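PDB 3GKB: putative enoyl-CoA hydratase from Streptomyces avermitilis, which probably acts on acyl-CoA thioesters, as an enoyl-CoA hydratase or a related enzyme of the crotonase-like superfamily. Local coordinates for the interface of chains A and B. Residues are numbered along the deposited sequence; one frame, centred on the assembly and turned at random. Chains: chain A/B, Putative enoyl-CoA hydratase.

Contact 1: the interface of chains A and B. Residues chain A 219-220, 222-223; chain B 150, 156, 236, 239.
With chi1 at 81°, A:Ser223 holds OG between its own backbone N and carbonyl carbon, and B:Thr156, at chi1 65°, sets CG2 anti to its carbonyl carbon; hydroxyl and methyl thereby meet across the subunit boundary, OG of A:Ser223 lying 3.4 Å from CG2 of B:Thr156. This patch joins two copies of a crotonase-family protein, probably as part of a trimer, and pairs the last turn of A helix 216-223 with B helix 230-243, the start of B helix 155-163 and the B:Ile150 loop. The A:Ser223 hydroxyl turns back into its own helix and bonds the carbonyl O of A:Ala220, OG to O 2.9 Å, with the donor tilted from the carbonyl plane. This bond helps hold the rotation of the hydroxyl; CB of A:Ser223, placed by the backbone, meets the tip of B:Ile150, with CD1 3.8 Å away. The other branch of that isoleucine, CG2, lies beside the helix backbone and touches the methyl of A:Ala219 at 3.8 Å from CB. B:Ala239, which hides the most surface here, points its methyl at the helix: CB comes to 3.4 Å from the carbonyl O of A:Ala219. The extended chain of A:Arg222 runs alongside B:Ala239, its CD 3.7 Å from CB of that residue, and its guanidinium brings one face, near the rim, over the backbone N of B:Ala239. The small A:Ala219 and B:Ala239 probably let the two helices come close. Behind the contact, B:Glu236 positions B:Thr156 as a second-shell residue: carboxylate oxygen OE2 accepts from both the backbone N (3.0 Å) and the side-chain OG1 (2.5 Å) of B:Thr156, the hydroxyl meeting the anti lone pair of OE2. The backbone N donor sits at the N-terminal end of helix 155-163, so the carboxylate caps that helix and may be stabilised as an anion by it.

Contact 2: the interface of chains A and B. Residues chain A 132, 190-191, 201; chain B 170, 178, 182, 186.
A:Arg191 reaches across the boundary to B:Glu170 and B:Tyr186, and these three side chains bury the most surface in the patch. The arginine chain bends twice, at chi2 (85°) and chi3 (64°), which swings its guanidinium over to chain B. NE gives its hydrogen to the phenol OH of B:Tyr186 at 2.8 Å, the oxygen lying at the edge of the guanidinium plane while the tyrosine ring stands steeply to it. NH2 forms a salt bridge with carboxylate oxygen OE2 of B:Glu170, 2.9 Å away, approaching on the syn side but tilted out of plane. One guanidinium face is covered centrally by the methyl CG2 of B:Thr182, 3.8 Å from CZ, and CE1 of B:Phe178 lies near NH2.

The other glutamate oxygen, OE1, accepts two bonds. ND2 of the A:Asn190 amide comes from above the carboxylate plane at 3.0 Å, nearly straight at 169°, whereas OH of B:Tyr186 meets OE1 on the syn side at 2.7 Å. The tyrosine hydroxyl thus relays between arginine and glutamate and fixes the carboxylate from within its own chain. The A:Phe132 ring turns its edge to the carboxylate, CE1 lying 3.6 Å from OE2, and a water bridges that same OE2 to the A:Tyr201 hydroxyl, 2.6 Å from OH. The neighbouring positive charge would be expected to favour an ionised glutamate. An alanine in place of B:Glu170 would probably leave the A:Arg191 charge without its mate, the A:Asn190 amide without this acceptor and the B:Tyr186 hydroxyl freer to turn.

In this crotonase-type fold, chain A contributes strands 130-134 and 191-193, the loop residue A:Asn190 and helix 195-210; chain B answers with helices 165-174 and 180-186 and the short strand 178-179 between them.

Contact 1: the interface of chains A and B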
ATOM      1  N   ALA A 219      -6.377 -18.149  14.744  1.00 14.87           N
ATOM      2  CA  ALA A 219      -4.995 -18.300  14.251  1.00 15.20           C
ATOM      3  C   ALA A 219      -4.596 -17.185  13.290  1.00 14.23           C
ATOM      4  O   ALA A 219      -3.519 -16.604  13.433  1.00 13.41           O
ATOM      5  CB  ALA A 219      -4.759 -19.683  13.624  1.00 14.67           C
ATOM      6  N   ALA A 220      -5.465 -16.865  12.339  1.00 14.42           N
ATOM      7  CA  ALA A 220      -5.225 -15.755  11.426  1.00 14.58           C
ATOM      8  C   ALA A 220      -5.003 -14.424  12.186  1.00 14.24           C
ATOM      9  O   ALA A 220      -4.057 -13.668  11.895  1.00 14.74           O
ATOM     10  CB  ALA A 220      -6.405 -15.624  10.434  1.00 13.85           C
ATOM     11  N   ARG A 222      -4.107 -13.966  15.329  1.00 15.46           N
ATOM     12  CA  ARG A 222      -2.857 -14.083  16.054  1.00 16.30           C
ATOM     13  C   ARG A 222      -1.657 -13.829  15.127  1.00 16.27           C
ATOM     14  O   ARG A 222      -0.704 -13.146  15.523  1.00 16.01           O
ATOM     15  CB  ARG A 222      -2.740 -15.472  16.677  1.00 17.91           C
ATOM     16  CG  ARG A 222      -1.416 -15.769  17.298  1.00 22.85           C
ATOM     17  CD  ARG A 222      -1.526 -17.133  17.993  1.00 28.17           C
ATOM     18  NE  ARG A 222      -0.342 -17.550  18.730  1.00 32.86           N
ATOM     19  CZ  ARG A 222      -0.245 -18.720  19.363  1.00 34.51           C
ATOM     20  NH1 ARG A 222      -1.248 -19.595  19.338  1.00 36.39           N
ATOM     21  NH2 ARG A 222       0.859 -19.018  20.021  1.00 38.04           N
ATOM     22  N   SER A 223      -1.688 -14.384  13.918  1.00 15.17           N
ATOM     23  CA  SER A 223      -0.608 -14.142  12.921  1.00 15.48           C
ATOM     24  C   SER A 223      -0.566 -12.735  12.320  1.00 15.12           C
ATOM     25  O   SER A 223       0.512 -12.270  11.889  1.00 15.93           O
ATOM     26  CB  SER A 223      -0.686 -15.170  11.780  1.00 15.99           C
ATOM     27  OG  SER A 223      -1.668 -14.809  10.816  1.00 16.56           O
TER
ATOM     28  N   ILE B 150      -3.585 -22.188   8.684  1.00 16.34           N
ATOM     29  CA  ILE B 150      -3.324 -20.884   8.097  1.00 15.74           C
ATOM     30  C   ILE B 150      -2.017 -21.007   7.302  1.00 16.32           C
ATOM     31  O   ILE B 150      -1.332 -22.016   7.400  1.00 16.42           O
ATOM     32  CB  ILE B 150      -3.251 -19.741   9.165  1.00 15.51           C
ATOM     33  CG1 ILE B 150      -2.191 -20.025  10.269  1.00 15.30           C
ATOM     34  CG2 ILE B 150      -4.614 -19.514   9.818  1.00 14.81           C
ATOM     35  CD1 ILE B 150      -1.552 -18.787  10.826  1.00 14.26           C
ATOM     36  N   THR B 156       1.320 -15.051   5.511  1.00 14.94           N
ATOM     37  CA  THR B 156       0.612 -14.034   6.294  1.00 15.21           C
ATOM     38  C   THR B 156       1.458 -12.747   6.367  1.00 14.35           C
ATOM     39  O   THR B 156       0.937 -11.634   6.243  1.00 14.14           O
ATOM     40  CB  THR B 156       0.247 -14.498   7.718  1.00 15.24           C
ATOM     41  OG1 THR B 156       1.424 -14.733   8.482  1.00 16.19           O
ATOM     42  CG2 THR B 156      -0.661 -15.742   7.702  1.00 16.68           C
ATOM     43  N   GLU B 236       3.576 -16.181  13.195  1.00 15.99           N
ATOM     44  CA  GLU B 236       2.853 -16.998  12.236  1.00 16.21           C
ATOM     45  C   GLU B 236       3.100 -18.465  12.523  1.00 16.10           C
ATOM     46  O   GLU B 236       2.158 -19.244  12.546  1.00 15.68           O
ATOM     47  CB  GLU B 236       3.205 -16.627  10.774  1.00 16.19           C
ATOM     48  CG  GLU B 236       2.658 -17.594   9.725  1.00 16.52           C
ATOM     49  CD  GLU B 236       3.327 -17.445   8.365  1.00 21.45           C
ATOM     50  OE1 GLU B 236       4.237 -18.266   8.096  1.00 19.79           O
ATOM     51  OE2 GLU B 236       2.967 -16.509   7.585  1.00 19.28           O
ATOM     52  N   ALA B 239       1.075 -19.622  15.553  1.00 16.53           N
ATOM     53  CA  ALA B 239      -0.347 -19.690  15.241  1.00 16.87           C
ATOM     54  C   ALA B 239      -0.639 -20.892  14.349  1.00 16.33           C
ATOM     55  O   ALA B 239      -1.612 -21.606  14.571  1.00 16.79           O
ATOM     56  CB  ALA B 239      -0.815 -18.378  14.570  1.00 16.61           C
TER

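Contact 2: the interface of chains A and B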
ATOM      1  N   PHE A 132     -16.464  -3.548   2.047  1.00 10.94           N
ATOM      2  CA  PHE A 132     -16.848  -3.685   0.641  1.00 11.84           C
ATOM      3  C   PHE A 132     -17.931  -2.651   0.356  1.00 12.18           C
ATOM      4  O   PHE A 132     -18.878  -2.474   1.148  1.00 13.66           O
ATOM      5  CB  PHE A 132     -17.368  -5.109   0.387  1.00 11.16           C
ATOM      6  CG  PHE A 132     -16.371  -6.193   0.741  1.00 12.69           C
ATOM      7  CD1 PHE A 132     -15.246  -6.403  -0.035  1.00 14.69           C
ATOM      8  CD2 PHE A 132     -16.533  -6.954   1.872  1.00 16.18           C
ATOM      9  CE1 PHE A 132     -14.320  -7.414   0.269  1.00 14.52           C
ATOM     10  CE2 PHE A 132     -15.590  -7.965   2.202  1.00 16.51           C
ATOM     11  CZ  PHE A 132     -14.487  -8.163   1.406  1.00 15.20           C
ATOM     12  N   ASN A 190     -11.516  -2.375   1.087  1.00 12.95           N
ATOM     13  CA  ASN A 190     -11.003  -3.534   0.417  1.00 13.53           C
ATOM     14  C   ASN A 190     -11.344  -3.611  -1.076  1.00 13.70           C
ATOM     15  O   ASN A 190     -10.471  -3.916  -1.875  1.00 13.03           O
ATOM     16  CB  ASN A 190     -11.458  -4.840   1.120  1.00 12.98           C
ATOM     17  CG  ASN A 190     -10.869  -4.986   2.515  1.00 12.37           C
ATOM     18  OD1 ASN A 190     -11.099  -4.147   3.371  1.00 12.36           O
ATOM     19  ND2 ASN A 190     -10.079  -6.043   2.738  1.00 13.54           N
ATOM     20  N   ARG A 191     -12.609  -3.365  -1.425  1.00 13.27           N
ATOM     21  CA  ARG A 191     -13.092  -3.568  -2.767  1.00 13.83           C
ATOM     22  C   ARG A 191     -14.372  -2.758  -3.006  1.00 13.73           C
ATOM     23  O   ARG A 191     -15.195  -2.565  -2.083  1.00 14.34           O
ATOM     24  CB  ARG A 191     -13.412  -5.048  -3.028  1.00 13.81           C
ATOM     25  CG  ARG A 191     -13.282  -5.459  -4.508  1.00 15.68           C
ATOM     26  CD  ARG A 191     -11.877  -5.815  -4.823  1.00 16.74           C
ATOM     27  NE  ARG A 191     -11.478  -7.000  -4.058  1.00 17.15           N
ATOM     28  CZ  ARG A 191     -11.767  -8.258  -4.381  1.00 17.18           C
ATOM     29  NH1 ARG A 191     -12.402  -8.568  -5.505  1.00 20.10           N
ATOM     30  NH2 ARG A 191     -11.381  -9.224  -3.578  1.00 19.47           N
ATOM     31  N   TYR A 201     -22.265 -10.661  -2.621  1.00 13.59           N
ATOM     32  CA  TYR A 201     -20.809 -10.738  -2.437  1.00 13.56           C
ATOM     33  C   TYR A 201     -20.469 -10.819  -0.953  1.00 13.12           C
ATOM     34  O   TYR A 201     -19.769 -11.717  -0.530  1.00 12.58           O
ATOM     35  CB  TYR A 201     -20.098  -9.543  -3.073  1.00 14.10           C
ATOM     36  CG  TYR A 201     -18.590  -9.694  -3.119  1.00 14.53           C
ATOM     37  CD1 TYR A 201     -17.948 -10.075  -4.295  1.00 16.50           C
ATOM     38  CD2 TYR A 201     -17.802  -9.485  -1.980  1.00 15.58           C
ATOM     39  CE1 TYR A 201     -16.561 -10.232  -4.337  1.00 19.01           C
ATOM     40  CE2 TYR A 201     -16.421  -9.649  -2.016  1.00 16.78           C
ATOM     41  CZ  TYR A 201     -15.811 -10.027  -3.185  1.00 18.77           C
ATOM     42  OH  TYR A 201     -14.442 -10.179  -3.231  1.00 23.75           O
TER
ATOM     43  N   GLU B 170      -8.444 -10.567   4.579  1.00 12.93           N
ATOM     44  CA  GLU B 170      -9.365 -10.922   3.520  1.00 12.72           C
ATOM     45  C   GLU B 170      -8.792 -12.089   2.691  1.00 12.11           C
ATOM     46  O   GLU B 170      -9.491 -13.072   2.451  1.00 12.51           O
ATOM     47  CB  GLU B 170      -9.662  -9.724   2.612  1.00 11.88           C
ATOM     48  CG  GLU B 170     -10.611 -10.075   1.441  1.00 13.65           C
ATOM     49  CD  GLU B 170     -10.655  -8.991   0.348  1.00 13.62           C
ATOM     50  OE1 GLU B 170      -9.968  -7.952   0.466  1.00 14.05           O
ATOM     51  OE2 GLU B 170     -11.340  -9.224  -0.650  1.00 15.49           O
ATOM     52  N   PHE B 178      -7.723 -15.248  -6.241  1.00 14.70           N
ATOM     53  CA  PHE B 178      -7.679 -13.879  -6.738  1.00 15.03           C
ATOM     54  C   PHE B 178      -7.162 -13.865  -8.164  1.00 16.19           C
ATOM     55  O   PHE B 178      -6.204 -14.532  -8.478  1.00 16.01           O
ATOM     56  CB  PHE B 178      -6.781 -13.015  -5.839  1.00 14.31           C
ATOM     57  CG  PHE B 178      -7.431 -12.650  -4.559  1.00 14.89           C
ATOM     58  CD1 PHE B 178      -7.865 -11.343  -4.329  1.00 17.67           C
ATOM     59  CD2 PHE B 178      -7.675 -13.609  -3.597  1.00 15.11           C
ATOM     60  CE1 PHE B 178      -8.502 -11.016  -3.156  1.00 19.05           C
ATOM     61  CE2 PHE B 178      -8.342 -13.274  -2.408  1.00 17.81           C
ATOM     62  CZ  PHE B 178      -8.748 -11.975  -2.202  1.00 19.38           C
ATOM     63  N   THR B 182      -6.791  -8.134  -9.704  1.00 15.45           N
ATOM     64  CA  THR B 182      -7.030  -7.874  -8.286  1.00 15.29           C
ATOM     65  C   THR B 182      -5.751  -8.012  -7.466  1.00 14.58           C
ATOM     66  O   THR B 182      -5.452  -7.170  -6.616  1.00 14.33           O
ATOM     67  CB  THR B 182      -8.171  -8.747  -7.698  1.00 15.78           C
ATOM     68  OG1 THR B 182      -9.317  -8.670  -8.555  1.00 15.77           O
ATOM     69  CG2 THR B 182      -8.537  -8.262  -6.302  1.00 15.01           C
ATOM     70  N   TYR B 186      -4.031  -4.896  -5.406  1.00 15.05           N
ATOM     71  CA  TYR B 186      -3.715  -5.068  -3.978  1.00 14.46           C
ATOM     72  C   TYR B 186      -2.216  -4.890  -3.682  1.00 14.03           C
ATOM     73  O   TYR B 186      -1.848  -4.526  -2.576  1.00 13.71           O
ATOM     74  CB  TYR B 186      -4.175  -6.445  -3.481  1.00 14.75           C
ATOM     75  CG  TYR B 186      -5.653  -6.566  -3.099  1.00 12.91           C
ATOM     76  CD1 TYR B 186      -6.639  -5.725  -3.638  1.00 14.37           C
ATOM     77  CD2 TYR B 186      -6.058  -7.533  -2.206  1.00 12.84           C
ATOM     78  CE1 TYR B 186      -7.947  -5.860  -3.267  1.00 14.73           C
ATOM     79  CE2 TYR B 186      -7.364  -7.668  -1.838  1.00 15.05           C
ATOM     80  CZ  TYR B 186      -8.315  -6.823  -2.369  1.00 15.46           C
ATOM     81  OH  TYR B 186      -9.635  -6.939  -1.977  1.00 17.03           O
TER
HETATM   82  O   HOH W   1     -13.306 -10.938  -0.967  1.00 19.90           O

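About 20 Å separates the C-alpha centres of contact 1 and contact 2, and they have no residue or secondary-structure element in common. They are nevertheless close in sequence: on chain A, helix 195-210 of contact 2 is the helix preceding 216-223 of contact 1, and on chain B helix 155-163 of contact 1 leads into 165-174 of contact 2. The two are separate parts of one interface, and contact 2 probably adds directional polar bonds to the mainly apolar packing of contact 1. Different segments of identical chains meet, which fits head-to-tail joining in the deposited three-chain assembly, as in crotonase-family trimers.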